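Local coordinates for putative lipoprotein (Parabacteroides distasonis, PDB 4FVS), which is of unknown function but, as a putative exported lipoprotein of the DUF3108-like family in the LolA/LolB clan, may bind lipid, at residues 4-9 with 73-78; 44-49 with 65-70. All blocks are in the same frame, centred on the assembly; numbering follows the deposited sequence.

Interaction 1 of 2, residues 4-9 with 73-78; sequences CTFFFP and GEFFLD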
loop_
_atom_site.group_PDB
_atom_site.type_symbol
_atom_site.label_atom_id
_atom_site.label_comp_id
_atom_site.label_asym_id
_atom_site.label_seq_id
_atom_site.Cartn_x
_atom_site.Cartn_y
_atom_site.Cartn_z
ATOM N N CYS A 4 1.137 -7.410 -19.321
ATOM C CA CYS A 4 1.476 -6.916 -17.986
ATOM C C CYS A 4 0.186 -6.718 -17.190
ATOM O O CYS A 4 -0.638 -5.869 -17.550
ATOM C CB CYS A 4 2.303 -5.628 -18.058
ATOM S SG CYS A 4 2.963 -5.057 -16.460
ATOM N N THR A 5 -0.001 -7.536 -16.125
ATOM C CA THR A 5 -1.130 -7.457 -15.195
ATOM C C THR A 5 -0.906 -6.238 -14.296
ATOM O O THR A 5 0.164 -6.099 -13.692
ATOM C CB THR A 5 -1.280 -8.753 -14.406
ATOM O OG1 THR A 5 -1.266 -9.856 -15.303
ATOM C CG2 THR A 5 -2.541 -8.791 -13.577
ATOM N N PHE A 6 -1.899 -5.332 -14.262
ATOM C CA PHE A 6 -1.852 -4.083 -13.523
ATOM C C PHE A 6 -2.548 -4.260 -12.170
ATOM O O PHE A 6 -3.769 -4.406 -12.119
ATOM C CB PHE A 6 -2.510 -2.981 -14.367
ATOM C CG PHE A 6 -1.951 -1.601 -14.154
ATOM C CD1 PHE A 6 -0.846 -1.168 -14.865
ATOM C CD2 PHE A 6 -2.560 -0.713 -13.272
ATOM C CE1 PHE A 6 -0.342 0.118 -14.678
ATOM C CE2 PHE A 6 -2.052 0.572 -13.085
ATOM C CZ PHE A 6 -0.948 0.976 -13.788
ATOM N N PHE A 7 -1.772 -4.264 -11.070
ATOM C CA PHE A 7 -2.330 -4.447 -9.734
ATOM C C PHE A 7 -2.707 -3.087 -9.114
ATOM O O PHE A 7 -2.214 -2.720 -8.045
ATOM C CB PHE A 7 -1.358 -5.231 -8.842
ATOM C CG PHE A 7 -1.146 -6.637 -9.342
ATOM C CD1 PHE A 7 -2.140 -7.598 -9.204
ATOM C CD2 PHE A 7 0.037 -6.993 -9.979
ATOM C CE1 PHE A 7 -1.950 -8.891 -9.675
ATOM C CE2 PHE A 7 0.221 -8.287 -10.456
ATOM C CZ PHE A 7 -0.776 -9.231 -10.296
ATOM N N PHE A 8 -3.605 -2.355 -9.790
ATOM C CA PHE A 8 -4.098 -1.047 -9.383
ATOM C C PHE A 8 -5.202 -0.607 -10.330
ATOM O O PHE A 8 -5.130 -1.004 -11.490
ATOM C CB PHE A 8 -2.936 -0.045 -9.398
ATOM C CG PHE A 8 -3.128 1.233 -8.614
ATOM C CD1 PHE A 8 -3.081 1.230 -7.221
ATOM C CD2 PHE A 8 -3.293 2.447 -9.267
ATOM C CE1 PHE A 8 -3.247 2.406 -6.501
ATOM C CE2 PHE A 8 -3.439 3.626 -8.542
ATOM C CZ PHE A 8 -3.408 3.598 -7.163
ATOM N N PRO A 9 -6.219 0.205 -9.918
ATOM C CA PRO A 9 -7.247 0.641 -10.881
ATOM C C PRO A 9 -6.609 1.388 -12.048
ATOM O O PRO A 9 -5.636 2.117 -11.846
ATOM C CB PRO A 9 -8.152 1.538 -10.040
ATOM C CG PRO A 9 -7.967 1.061 -8.675
ATOM C CD PRO A 9 -6.509 0.758 -8.581
ATOM N N GLY A 73 6.665 -5.622 -18.875
ATOM C CA GLY A 73 6.098 -6.812 -18.262
ATOM C C GLY A 73 6.052 -6.877 -16.756
ATOM O O GLY A 73 5.483 -7.831 -16.224
ATOM N N GLU A 74 6.608 -5.869 -16.051
ATOM C CA GLU A 74 6.636 -5.828 -14.582
ATOM C C GLU A 74 5.858 -4.634 -14.079
ATOM O O GLU A 74 5.950 -3.548 -14.663
ATOM C CB GLU A 74 8.085 -5.794 -14.055
ATOM C CG GLU A 74 8.226 -6.121 -12.579
ATOM C CD GLU A 74 9.600 -6.556 -12.097
ATOM O OE1 GLU A 74 10.607 -6.271 -12.781
ATOM O OE2 GLU A 74 9.664 -7.211 -11.033
ATOM N N PHE A 75 5.086 -4.846 -12.979
ATOM C CA PHE A 75 4.227 -3.842 -12.363
ATOM C C PHE A 75 4.884 -3.240 -11.113
ATOM O O PHE A 75 5.319 -3.972 -10.217
ATOM C CB PHE A 75 2.848 -4.438 -12.005
ATOM C CG PHE A 75 1.955 -3.458 -11.278
ATOM C CD1 PHE A 75 1.251 -2.479 -11.978
ATOM C CD2 PHE A 75 1.877 -3.462 -9.886
ATOM C CE1 PHE A 75 0.482 -1.531 -11.303
ATOM C CE2 PHE A 75 1.095 -2.519 -9.215
ATOM C CZ PHE A 75 0.397 -1.564 -9.932
ATOM N N PHE A 76 4.860 -1.897 -11.021
ATOM C CA PHE A 76 5.421 -1.134 -9.900
ATOM C C PHE A 76 4.416 -0.143 -9.316
ATOM O O PHE A 76 3.587 0.412 -10.024
ATOM C CB PHE A 76 6.676 -0.374 -10.347
ATOM C CG PHE A 76 7.756 -1.243 -10.958
ATOM C CD1 PHE A 76 7.720 -1.580 -12.308
ATOM C CD2 PHE A 76 8.813 -1.713 -10.186
ATOM C CE1 PHE A 76 8.701 -2.394 -12.860
ATOM C CE2 PHE A 76 9.793 -2.521 -10.742
ATOM C CZ PHE A 76 9.731 -2.856 -12.075
ATOM N N LEU A 77 4.525 0.096 -8.023
ATOM C CA LEU A 77 3.667 1.021 -7.291
ATOM C C LEU A 77 4.500 1.768 -6.246
ATOM O O LEU A 77 5.417 1.165 -5.678
ATOM C CB LEU A 77 2.542 0.202 -6.631
ATOM C CG LEU A 77 1.461 0.926 -5.823
ATOM C CD1 LEU A 77 0.636 1.878 -6.696
ATOM C CD2 LEU A 77 0.546 -0.074 -5.178
ATOM N N ASP A 78 4.188 3.063 -5.979
ATOM C CA ASP A 78 4.909 3.825 -4.956
ATOM C C ASP A 78 4.762 3.106 -3.604
ATOM O O ASP A 78 3.638 2.768 -3.194
ATOM C CB ASP A 78 4.428 5.291 -4.883
ATOM C CG ASP A 78 5.471 6.287 -4.366
ATOM O OD1 ASP A 78 6.306 5.893 -3.506
ATOM O OD2 ASP A 78 5.421 7.469 -4.783
#
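An aromatic cluster of Phe-6, Phe-7 and Phe-75 joins the irregular N-terminal segment 4-9 to strand 74-78. Phe-75 lies at its middle, with CG anti to the backbone N (chi1 176°), so that its ring lies against the backbone of residues 5-7, with Phe-8 CB touching its CZ. Its edge meets the face of Phe-6 in a T-shaped stack: Phe-75 CE1 stands over the centre of that ring, the planes are 72° apart and the centroids 4.8 Å. One face of Phe-75 has Phe-7 N sitting over the ring centre. Phe-7 CB makes an off-centre CH-pi contact with this ring, 3.7 Å from Phe-75 CE2, while the Phe-7 ring turns its edge to the Phe-75 face in an offset edge-to-face pair with planes at 79°. Leu-77 CD1 packs over one face of Phe-8, 3.8 Å from Phe-8 CD1, and Pro-9 CD lies over the opposite face. At the other end, Cys-4 SG rests 3.6 Å from Gly-73 C. No hydrogen bond crosses between the segments, so apolar packing carries the contact. Phe-7 centres an inverse gamma turn. Phe-6 and Phe-8 touch side chains of strands 44-54 and 60-71, Trp-16 of strand 15-22 meets Phe-8 edge-to-face, and strand 74-78 is backbone hydrogen-bonded to strand 102-104, Leu-77 pairing with Ile-103.

Interaction 2 of 2, residues 44-49 with 65-70; sequences GQEVEA and DIKAYC
Lys-67 and Glu-46 cross obliquely on one face of two paired strands; both chains rise from the sheet and lean together diagonally, the lysine meeting the acid two residues before its cross-strand partner, Glu-48. With both chains extended beyond CG, Lys-67 NZ donates to Glu-46 OE2 at 3.0 Å in a salt bridge; the ammonium comes from above the carboxylate plane, 69° out of it. Glu-48 also crosses Lys-67 obliquely, but touches its aliphatic part: Glu-48 OE1 lies 3.2 Å from Lys-67 CE, while NZ is beyond salt-bridge range. Glu-48 also has Asp-65 as a neighbour of like charge, and Lys-67 would probably offset part of the negative charge of Glu-46 and Glu-48. An alanine in place of Lys-67 would remove the salt bridge to Glu-46 and the methylene contact with Glu-48, and would probably leave these two carboxylates less well compensated. Glu-46 runs alongside Tyr-69, both pointing the same way, with Glu-46 CG 4.0 Å from Tyr-69 CB and the carboxylate and ring planes 65° apart. The strands, 44-54 and 60-71, form an antiparallel beta hairpin, in which Glu-46/Tyr-69 and Glu-48/Lys-67 are non-hydrogen-bonded pairs. Val-47/Ala-68 and Ala-49/Ile-66 are the hydrogen-bonded pairs and turn buried side chains to the other face, where Ala-49 CB meets Ile-66 CG2 at 4.1 Å. Their bonds are nearly straight: Val-47 N reaches Ala-68 O at 2.7 Å, and the N-H...O angle from Ala-49 N to Ile-66 O is 176°. At the far end, Cys-70 N donates to Gln-45 O at 2.8 Å, and Gly-44 CA approaches Cys-70 O, where a side chain on the glycine would clash. Phe-102 meets the Tyr-69 ring edge-to-face, and strand 27-41 borders 44-54 on its other side.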
loop_
_atom_site.group_PDB
_atom_site.type_symbol
_atom_site.label_atom_id
_atom_site.label_comp_id
_atom_site.label_asym_id
_atom_site.label_seq_id
_atom_site.Cartn_x
_atom_site.Cartn_y
_atom_site.Cartn_z
ATOM N N GLY A 44 4.701 0.239 -21.508
ATOM C CA GLY A 44 3.617 -0.174 -20.623
ATOM C C GLY A 44 2.718 0.983 -20.234
ATOM O O GLY A 44 2.864 2.088 -20.752
ATOM N N GLN A 45 1.787 0.741 -19.318
ATOM C CA GLN A 45 0.821 1.751 -18.886
ATOM C C GLN A 45 1.295 2.504 -17.656
ATOM O O GLN A 45 1.987 1.928 -16.830
ATOM C CB GLN A 45 -0.512 1.063 -18.569
ATOM C CG GLN A 45 -1.722 1.984 -18.621
ATOM C CD GLN A 45 -3.001 1.235 -18.392
ATOM O OE1 GLN A 45 -3.985 1.409 -19.126
ATOM N NE2 GLN A 45 -3.019 0.381 -17.374
ATOM N N GLU A 46 0.891 3.775 -17.514
ATOM C CA GLU A 46 1.186 4.600 -16.341
ATOM C C GLU A 46 -0.129 5.179 -15.819
ATOM O O GLU A 46 -0.957 5.619 -16.614
ATOM C CB GLU A 46 2.209 5.699 -16.665
ATOM C CG GLU A 46 2.839 6.324 -15.429
ATOM C CD GLU A 46 4.184 7.016 -15.602
ATOM O OE1 GLU A 46 4.629 7.203 -16.760
ATOM O OE2 GLU A 46 4.802 7.361 -14.568
ATOM N N VAL A 47 -0.362 5.106 -14.505
ATOM C CA VAL A 47 -1.599 5.597 -13.882
ATOM C C VAL A 47 -1.245 6.528 -12.722
ATOM O O VAL A 47 -0.366 6.209 -11.920
ATOM C CB VAL A 47 -2.525 4.432 -13.417
ATOM C CG1 VAL A 47 -3.644 4.918 -12.499
ATOM C CG2 VAL A 47 -3.116 3.692 -14.607
ATOM N N GLU A 48 -1.927 7.681 -12.644
ATOM C CA GLU A 48 -1.759 8.632 -11.558
ATOM C C GLU A 48 -3.114 8.787 -10.835
ATOM O O GLU A 48 -4.109 9.149 -11.457
ATOM C CB GLU A 48 -1.204 9.988 -12.054
ATOM C CG GLU A 48 -0.798 10.892 -10.900
ATOM C CD GLU A 48 -0.054 12.182 -11.140
ATOM O OE1 GLU A 48 1.176 12.065 -11.306
ATOM O OE2 GLU A 48 -0.603 13.260 -10.810
ATOM N N ALA A 49 -3.143 8.493 -9.539
ATOM C CA ALA A 49 -4.349 8.600 -8.730
ATOM C C ALA A 49 -4.176 9.570 -7.565
ATOM O O ALA A 49 -3.077 9.685 -7.026
ATOM C CB ALA A 49 -4.728 7.236 -8.196
ATOM N N ASP A 65 -0.911 12.343 -4.150
ATOM C CA ASP A 65 -1.112 11.544 -5.348
ATOM C C ASP A 65 -0.129 10.345 -5.372
ATOM O O ASP A 65 0.935 10.392 -4.752
ATOM C CB ASP A 65 -0.992 12.399 -6.612
ATOM C CG ASP A 65 0.161 13.375 -6.648
ATOM O OD1 ASP A 65 1.330 12.914 -6.735
ATOM O OD2 ASP A 65 -0.106 14.604 -6.668
ATOM N N ILE A 66 -0.528 9.266 -6.050
ATOM C CA ILE A 66 0.247 8.041 -6.122
ATOM C C ILE A 66 0.333 7.592 -7.567
ATOM O O ILE A 66 -0.647 7.698 -8.309
ATOM C CB ILE A 66 -0.330 6.941 -5.181
ATOM C CG1 ILE A 66 0.614 5.723 -5.085
ATOM C CG2 ILE A 66 -1.751 6.528 -5.537
ATOM C CD1 ILE A 66 0.763 5.153 -3.719
ATOM N N LYS A 67 1.535 7.153 -7.988
ATOM C CA LYS A 67 1.770 6.682 -9.356
ATOM C C LYS A 67 1.955 5.160 -9.379
ATOM O O LYS A 67 2.489 4.580 -8.447
ATOM C CB LYS A 67 2.969 7.383 -10.009
ATOM C CG LYS A 67 2.610 8.648 -10.766
ATOM C CD LYS A 67 3.683 9.005 -11.796
ATOM C CE LYS A 67 3.234 10.080 -12.771
ATOM N NZ LYS A 67 4.189 10.267 -13.893
ATOM N N ALA A 68 1.431 4.529 -10.415
ATOM C CA ALA A 68 1.527 3.094 -10.675
ATOM C C ALA A 68 1.857 2.893 -12.126
ATOM O O ALA A 68 1.325 3.622 -12.968
ATOM C CB ALA A 68 0.223 2.386 -10.327
ATOM N N TYR A 69 2.742 1.936 -12.443
ATOM C CA TYR A 69 3.075 1.716 -13.849
ATOM C C TYR A 69 3.548 0.296 -14.152
ATOM O O TYR A 69 3.974 -0.436 -13.264
ATOM C CB TYR A 69 4.151 2.722 -14.333
ATOM C CG TYR A 69 5.426 2.689 -13.528
ATOM C CD1 TYR A 69 6.446 1.794 -13.840
ATOM C CD2 TYR A 69 5.633 3.579 -12.479
ATOM C CE1 TYR A 69 7.627 1.757 -13.102
ATOM C CE2 TYR A 69 6.810 3.552 -11.733
ATOM C CZ TYR A 69 7.801 2.625 -12.038
ATOM O OH TYR A 69 8.973 2.573 -11.317
ATOM N N CYS A 70 3.443 -0.058 -15.442
ATOM C CA CYS A 70 3.957 -1.255 -16.096
ATOM C C CYS A 70 5.141 -0.853 -16.956
ATOM O O CYS A 70 5.038 0.098 -17.734
ATOM C CB CYS A 70 2.888 -1.955 -16.931
ATOM S SG CYS A 70 2.017 -3.285 -16.063
#

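In the fold
The centres of interactions 1 and 2 lie about 8 Å apart, and a disulfide ties them covalently: Cys-4 SG of the N-terminal segment is 2.0 Å from Cys-70 SG at the end of segment 65-70. Strand 60-71 is shared ground, paired with 44-54 on one side and with 74-78, the next strand in the chain, on the other; a probable hydrogen bond from Phe-76 N to Tyr-69 O, 2.8 Å, joins the latter two. Phe-6 and Phe-8 pack against the apolar face of the hairpin, Phe-6 CZ lying 3.6 Å from Val-47 CG2. The salt bridge of interaction 2 lies on the opposite face of the strands.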